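Local coordinates for uncharacterized protein Rv2866 (Mycobacterium tuberculosis, PDB 3G5O), which acts as the RNA-cleaving toxin RelG of a type II toxin-antitoxin system, cutting preferentially at the 3'-end of purine ribonucleotides, and is neutralised by its cognate antitoxin, at residues A40-E43 with F44-D48. Numbering follows the deposited sequence.
Sequences AVVE and FAFGD
F46 folds back over the preceding helical turn onto V42, an i to i+4 contact that can be traced outward from CB. F46 CB lies 3.6 Å from V42 O, the same carbonyl that accepts the backbone bond from F46 N at 3.0 Å. With CG beside the backbone N (chi1 -64°), the ring starts back along the helix: CG stays about as near to V42 O as CB does, and CD2 comes within 3.2 Å of V42 O, which meets the ring obliquely. CD2 also meets V42 CG1 at 3.8 Å, with CE2 a little farther from the same methyl; this methyl sits in the ring plane, at its edge, so the apolar contact is edge-on and no stack. V42 supplies CG1 because that branch is anti to its own N (chi1 165°).

Two further bonds, F44 N to A40 O and A45 N to V41 O, both 2.8 Å, continue the alpha-helical ladder. Over 45-48 the helix widens into a pi-type turn, as the backbone at F46 and G47 leaves the regular helical conformation. There a water bridges the opened turn, donating to E43 O at 2.8 Å and accepting from D48 N at 2.9 Å.

Helix 35-51 packs on the mixed sheet of this RelE/ParE-family toxin, with another side against the antitoxin. F44 packs on strands 68-72 and 75-82, and A45 on strand 19-23, while D48 forms salt bridges with R51 and R72. V42 and E43 touch V95 of the Rv2865 antitoxin chain, whose R90 pairs with E43 OE2, and F46 spans both settings, meeting V20 of strand 19-23 and E86 of the antitoxin chain.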
loop_
_atom_site.group_PDB
_atom_site.type_symbol
_atom_site.label_atom_id
_atom_site.label_comp_id
_atom_site.label_asym_id
_atom_site.label_seq_id
_atom_site.Cartn_x
_atom_site.Cartn_y
_atom_site.Cartn_z
ATOM N N ALA C 40 22.298 9.198 -15.286
ATOM C CA ALA C 40 21.109 8.642 -15.963
ATOM C C ALA C 40 19.798 9.266 -15.415
ATOM O O ALA C 40 18.872 9.574 -16.176
ATOM C CB ALA C 40 21.057 7.117 -15.870
ATOM N N VAL C 41 19.718 9.370 -14.092
ATOM C CA VAL C 41 18.570 10.006 -13.451
ATOM C C VAL C 41 18.385 11.441 -13.938
ATOM O O VAL C 41 17.272 11.852 -14.243
ATOM C CB VAL C 41 18.664 9.985 -11.905
ATOM C CG1 VAL C 41 17.564 10.877 -11.282
ATOM C CG2 VAL C 41 18.509 8.552 -11.403
ATOM N N VAL C 42 19.464 12.223 -13.922
ATOM C CA VAL C 42 19.416 13.604 -14.416
ATOM C C VAL C 42 18.947 13.706 -15.872
ATOM O O VAL C 42 18.119 14.582 -16.221
ATOM C CB VAL C 42 20.784 14.340 -14.196
ATOM C CG1 VAL C 42 20.899 15.673 -15.040
ATOM C CG2 VAL C 42 21.024 14.549 -12.743
ATOM N N GLU C 43 19.449 12.829 -16.730
ATOM C CA GLU C 43 19.053 12.870 -18.142
ATOM C C GLU C 43 17.618 12.396 -18.322
ATOM O O GLU C 43 16.886 12.899 -19.191
ATOM C CB GLU C 43 20.011 12.062 -19.027
ATOM C CG GLU C 43 21.437 12.656 -19.050
ATOM C CD GLU C 43 21.536 13.964 -19.870
ATOM O OE1 GLU C 43 20.574 14.283 -20.608
ATOM O OE2 GLU C 43 22.589 14.654 -19.804
ATOM N N PHE C 44 17.189 11.469 -17.473
ATOM C CA PHE C 44 15.785 11.049 -17.527
ATOM C C PHE C 44 14.886 12.220 -17.039
ATOM O O PHE C 44 13.936 12.573 -17.702
ATOM C CB PHE C 44 15.549 9.802 -16.638
ATOM C CG PHE C 44 14.111 9.440 -16.491
ATOM C CD1 PHE C 44 13.349 9.146 -17.609
ATOM C CD2 PHE C 44 13.523 9.381 -15.234
ATOM C CE1 PHE C 44 11.998 8.816 -17.488
ATOM C CE2 PHE C 44 12.182 9.063 -15.100
ATOM C CZ PHE C 44 11.428 8.767 -16.236
ATOM N N ALA C 45 15.234 12.830 -15.907
ATOM C CA ALA C 45 14.396 13.884 -15.301
ATOM C C ALA C 45 14.232 15.026 -16.295
ATOM O O ALA C 45 13.122 15.521 -16.489
ATOM C CB ALA C 45 15.015 14.402 -14.007
ATOM N N PHE C 46 15.315 15.415 -16.954
ATOM C CA PHE C 46 15.240 16.582 -17.843
ATOM C C PHE C 46 14.902 16.272 -19.299
ATOM O O PHE C 46 14.840 17.184 -20.131
ATOM C CB PHE C 46 16.519 17.437 -17.699
ATOM C CG PHE C 46 16.662 18.031 -16.306
ATOM C CD1 PHE C 46 15.667 18.851 -15.788
ATOM C CD2 PHE C 46 17.744 17.711 -15.491
ATOM C CE1 PHE C 46 15.781 19.385 -14.502
ATOM C CE2 PHE C 46 17.884 18.253 -14.208
ATOM C CZ PHE C 46 16.896 19.075 -13.703
ATOM N N GLY C 47 14.693 14.988 -19.590
ATOM C CA GLY C 47 14.404 14.518 -20.943
ATOM C C GLY C 47 13.037 13.865 -20.992
ATOM O O GLY C 47 12.030 14.564 -21.029
ATOM N N ASP C 48 12.992 12.532 -20.977
ATOM C CA ASP C 48 11.727 11.807 -21.019
ATOM C C ASP C 48 10.686 12.223 -19.985
ATOM O O ASP C 48 9.503 12.260 -20.310
ATOM C CB ASP C 48 11.932 10.280 -20.981
ATOM C CG ASP C 48 12.610 9.748 -22.252
ATOM O OD1 ASP C 48 12.760 10.529 -23.241
ATOM O OD2 ASP C 48 13.016 8.564 -22.260
HETATM O O HOH W 1 15.629 11.227 -21.109
#